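Local coordinates for protein SxtG (PDB 6U1R) that probably transfers an amidino group in the biosynthetic pathway of the paralytic shellfish toxin saxitoxin, at residues E38-G43 with H98-E103; L324-E329 with K350-S355. All coordinates share one frame; numbering follows the deposited sequence.

Contact 1 of 2, residues E38-G43 with H98-E103; sequences EEVIVG and HILEAE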
# COMPACT_ATOMS: atom_id res chain seq x y z
N GLU A 38 -10.49 10.03 22.62
CA GLU A 38 -10.03 11.42 22.59
C GLU A 38 -10.21 12.08 21.24
O GLU A 38 -10.53 13.26 21.17
CB GLU A 38 -8.55 11.50 23.00
CG GLU A 38 -8.31 11.18 24.49
CD GLU A 38 -6.89 11.44 24.97
OE1 GLU A 38 -5.99 11.72 24.16
OE2 GLU A 38 -6.69 11.38 26.21
N GLU A 39 -10.00 11.33 20.15
CA GLU A 39 -10.11 11.92 18.82
C GLU A 39 -10.60 10.84 17.87
O GLU A 39 -10.16 9.69 17.94
CB GLU A 39 -8.76 12.50 18.35
CG GLU A 39 -8.84 13.11 16.94
CD GLU A 39 -7.69 14.07 16.61
OE1 GLU A 39 -7.08 14.62 17.55
OE2 GLU A 39 -7.41 14.27 15.41
N VAL A 40 -11.54 11.23 17.00
CA VAL A 40 -12.18 10.32 16.06
C VAL A 40 -12.35 11.02 14.71
O VAL A 40 -12.67 12.22 14.66
CB VAL A 40 -13.54 9.84 16.65
CG1 VAL A 40 -14.57 10.99 16.70
CG2 VAL A 40 -14.08 8.64 15.89
N ILE A 41 -12.10 10.29 13.62
CA ILE A 41 -12.51 10.73 12.28
C ILE A 41 -13.94 10.27 12.07
O ILE A 41 -14.27 9.11 12.34
CB ILE A 41 -11.59 10.16 11.19
CG1 ILE A 41 -10.12 10.56 11.46
CG2 ILE A 41 -12.07 10.61 9.80
CD1 ILE A 41 -9.07 9.98 10.46
N VAL A 42 -14.81 11.17 11.61
CA VAL A 42 -16.19 10.81 11.30
C VAL A 42 -16.39 10.94 9.80
O VAL A 42 -15.83 11.84 9.16
CB VAL A 42 -17.19 11.68 12.10
CG1 VAL A 42 -18.61 11.31 11.77
CG2 VAL A 42 -16.98 11.46 13.60
N GLY A 43 -17.16 10.03 9.23
CA GLY A 43 -17.39 10.00 7.80
C GLY A 43 -18.26 11.15 7.30
O GLY A 43 -18.75 12.01 8.05
N HIS A 98 -22.55 16.19 17.38
CA HIS A 98 -22.84 17.03 18.55
C HIS A 98 -22.74 16.21 19.84
O HIS A 98 -22.19 16.69 20.85
CB HIS A 98 -24.23 17.66 18.43
CG HIS A 98 -24.28 18.94 17.64
ND1 HIS A 98 -23.28 19.90 17.67
CD2 HIS A 98 -25.24 19.43 16.82
CE1 HIS A 98 -23.62 20.91 16.88
NE2 HIS A 98 -24.80 20.65 16.36
N ILE A 99 -23.27 14.99 19.84
CA ILE A 99 -23.14 14.11 21.01
C ILE A 99 -21.67 13.83 21.32
O ILE A 99 -21.23 13.94 22.48
CB ILE A 99 -23.92 12.81 20.79
CG1 ILE A 99 -25.43 13.12 20.71
CG2 ILE A 99 -23.62 11.82 21.91
CD1 ILE A 99 -26.33 11.91 20.42
N LEU A 100 -20.90 13.42 20.31
CA LEU A 100 -19.49 13.14 20.53
C LEU A 100 -18.76 14.33 21.15
O LEU A 100 -17.97 14.17 22.10
CB LEU A 100 -18.82 12.76 19.21
CG LEU A 100 -19.20 11.40 18.60
CD1 LEU A 100 -18.59 11.28 17.20
CD2 LEU A 100 -18.75 10.26 19.47
N GLU A 101 -19.00 15.52 20.62
CA GLU A 101 -18.33 16.71 21.13
C GLU A 101 -18.79 17.05 22.55
O GLU A 101 -17.97 17.44 23.40
CB GLU A 101 -18.58 17.88 20.18
CG GLU A 101 -17.91 17.66 18.80
CD GLU A 101 -18.27 18.71 17.75
OE1 GLU A 101 -19.38 19.30 17.80
OE2 GLU A 101 -17.45 18.91 16.83
N ALA A 102 -20.09 16.92 22.83
CA ALA A 102 -20.57 17.18 24.18
C ALA A 102 -19.97 16.20 25.17
O ALA A 102 -19.75 16.54 26.34
CB ALA A 102 -22.09 17.10 24.20
N GLU A 103 -19.69 14.98 24.72
CA GLU A 103 -19.06 13.98 25.57
C GLU A 103 -17.53 14.12 25.62
O GLU A 103 -16.86 13.23 26.16
CB GLU A 103 -19.46 12.58 25.09
CG GLU A 103 -20.94 12.29 25.22
CD GLU A 103 -21.41 12.27 26.67
OE1 GLU A 103 -20.61 11.91 27.56
OE2 GLU A 103 -22.59 12.63 26.91

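Contact 2 of 2, residues L324-E329 with K350-S355; sequences LMLDEE and KPIVCS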
# COMPACT_ATOMS: atom_id res chain seq x y z
N LEU A 324 -20.72 2.27 19.33
CA LEU A 324 -19.43 2.94 19.49
C LEU A 324 -19.24 3.23 20.98
O LEU A 324 -20.08 3.88 21.59
CB LEU A 324 -19.35 4.24 18.68
CG LEU A 324 -18.06 5.06 18.88
CD1 LEU A 324 -16.88 4.31 18.30
CD2 LEU A 324 -18.14 6.47 18.28
N MET A 325 -18.13 2.75 21.53
CA MET A 325 -17.78 2.98 22.93
C MET A 325 -16.97 4.27 23.05
O MET A 325 -15.96 4.44 22.37
CB MET A 325 -16.94 1.83 23.49
CG MET A 325 -17.55 0.43 23.39
SD MET A 325 -19.13 0.29 24.18
CE MET A 325 -18.71 0.64 25.89
N LEU A 326 -17.39 5.14 23.97
CA LEU A 326 -16.61 6.32 24.32
C LEU A 326 -15.62 6.06 25.45
O LEU A 326 -14.64 6.81 25.59
CB LEU A 326 -17.55 7.46 24.72
CG LEU A 326 -18.70 7.75 23.75
CD1 LEU A 326 -19.49 8.98 24.18
CD2 LEU A 326 -18.19 7.90 22.31
N ASP A 327 -15.89 5.06 26.27
CA ASP A 327 -14.97 4.49 27.25
C ASP A 327 -15.56 3.12 27.59
O ASP A 327 -16.39 2.61 26.84
CB ASP A 327 -14.77 5.42 28.46
CG ASP A 327 -16.06 5.81 29.14
OD1 ASP A 327 -17.03 5.02 29.13
OD2 ASP A 327 -16.10 6.93 29.70
N GLU A 328 -15.14 2.53 28.72
CA GLU A 328 -15.63 1.20 29.06
C GLU A 328 -17.11 1.18 29.44
O GLU A 328 -17.69 0.08 29.56
CB GLU A 328 -14.80 0.62 30.20
CG GLU A 328 -13.34 0.44 29.81
CD GLU A 328 -12.51 -0.23 30.87
OE1 GLU A 328 -13.08 -0.74 31.86
OE2 GLU A 328 -11.27 -0.27 30.70
N GLU A 329 -17.74 2.33 29.63
CA GLU A 329 -19.11 2.42 30.13
C GLU A 329 -20.06 3.08 29.15
O GLU A 329 -21.16 2.56 28.91
CB GLU A 329 -19.09 3.18 31.47
CG GLU A 329 -20.45 3.46 32.06
CD GLU A 329 -20.38 4.22 33.39
OE1 GLU A 329 -19.33 4.82 33.68
OE2 GLU A 329 -21.39 4.22 34.14
N LYS A 350 -23.77 2.46 30.01
CA LYS A 350 -24.55 3.70 30.04
C LYS A 350 -24.85 4.11 28.60
O LYS A 350 -24.03 4.80 27.97
CB LYS A 350 -23.80 4.82 30.77
CG LYS A 350 -23.55 4.56 32.26
CD LYS A 350 -24.83 4.30 33.03
CE LYS A 350 -24.57 4.14 34.53
NZ LYS A 350 -25.85 4.10 35.30
N PRO A 351 -25.99 3.71 28.06
CA PRO A 351 -26.29 4.04 26.66
C PRO A 351 -26.55 5.52 26.47
O PRO A 351 -27.17 6.19 27.30
CB PRO A 351 -27.55 3.21 26.35
CG PRO A 351 -27.64 2.22 27.44
CD PRO A 351 -27.00 2.82 28.64
N ILE A 352 -26.02 6.05 25.36
CA ILE A 352 -26.32 7.39 24.90
C ILE A 352 -27.01 7.22 23.55
O ILE A 352 -26.40 6.69 22.61
CB ILE A 352 -25.06 8.26 24.79
CG1 ILE A 352 -24.36 8.32 26.16
CG2 ILE A 352 -25.42 9.64 24.29
CD1 ILE A 352 -22.92 8.74 26.11
N VAL A 353 -28.27 7.61 23.48
CA VAL A 353 -29.11 7.27 22.34
C VAL A 353 -28.98 8.34 21.27
O VAL A 353 -28.84 9.53 21.56
CB VAL A 353 -30.58 7.11 22.80
CG1 VAL A 353 -31.47 6.94 21.62
CG2 VAL A 353 -30.70 5.89 23.72
N CYS A 354 -29.04 7.90 20.01
CA CYS A 354 -28.93 8.80 18.86
C CYS A 354 -29.75 8.25 17.69
O CYS A 354 -29.64 7.05 17.39
CB CYS A 354 -27.46 8.96 18.46
SG CYS A 354 -27.16 10.19 17.12
N SER A 355 -30.53 9.10 17.01
CA SER A 355 -31.22 8.70 15.79
C SER A 355 -30.22 8.65 14.63
O SER A 355 -29.46 9.60 14.42
CB SER A 355 -32.36 9.66 15.44
OG SER A 355 -33.34 9.69 16.46

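Contact 1 of 2, residues E38-G43 with H98-E103
Leu100, near the C-terminal end of helix 83-102, sends a single methyl to strand 37-42, where it meets two valines. Its CD1 lies 3.9 Å from CG2 of Val42 and 4.1 Å from CG1 of Val40, so one branch of the leucine serves both partners. The approaches differ: Val42 and Leu100 meet end-on through their terminal methyls, whereas Val40 meets the leucine at about a right angle. In Leu100, CG stands opposite the carbonyl carbon (chi1 -70°) and the chain then runs on extended, with CD1 as the branch that continues it (chi2 172°); this carries the methyl across to the strand. Val40 and Val42 alternate along the strand with Glu39 and Ile41, and their CB atoms are directed at the helix. Val107 of the parallel neighbour strand 106-109 touches all three residues, while Thr370 of strand 370-375 borders the two valines. A classic beta bulge, in which Glu38 and Glu39 sit across from Arg374, precedes the valines, and both acids form salt bridges with that arginine. Only methyl groups carry this buried helix-on-sheet contact, and no hydrogen bond spans it: the two segments are held to each other by hydrophobic packing.

Contact 2 of 2, residues L324-E329 with K350-S355
The backbones of 324-329 and 350-355 draw together at one end, from 9.8 Å between the CA atoms of Leu326 and Ile352 to 5.6 Å between those of Glu329 and Lys350, where Lys350 N donates to Glu329 O over 2.8 Å. This bond is nearly straight at the hydrogen (173°), although the donor sits above the carbonyl plane. Beyond the backbone, Glu329 and Lys350 lie alongside each other and point the same way. Glu329 is fully extended, its CG opposite the backbone N (chi1 175°), while the lysine bends at chi2 and then straightens. The carboxylate is modelled too close to the lysine chain, so its placement at this exposed edge, and any ion pairing, is doubtful. At the wider end Leu326 and Ile352 cross at about a right angle and meet through their CD1 methyls, 3.9 Å apart. Leu100 and Ile99 of helix 83-102 cover Leu326 and Ile352, respectively. The turn before Glu329 is fastened by Asp327, whose OD1 accepts from Glu329 N at 2.8 Å from the anti side, tilted out of the carboxylate plane, while OD2 forms a salt bridge with Arg330. It is an Asx turn, leading into strand 330-334, the central strand of a mixed sheet with antiparallel 324-325 and parallel 350-354 as its neighbours; helix 338-346 makes the latter pairing a beta-alpha-beta crossover.

Helix 83-102 joins the two contacts, whose centres are 12 Å apart. In contact 1 its Leu100 faces the sheet containing strand 37-42; Ile99, the next residue back, packs on Ile352 and Cys354 of contact 2, so the helix end lies between two small mixed sheets. Glu103 continues the junction, its CB 3.7 Å from Leu326 CD1 and its carboxylate salt-bridged to Arg330. Contact 1 is buried and wholly apolar, whereas contact 2 passes from methyl packing against a buried leucine to a solvent-exposed edge with a backbone hydrogen bond. Val42 of contact 1 lies about 10 Å, between side chains, from Cys368, the predicted amidino-cysteine residue; contact 2 is away from the predicted active-site residues.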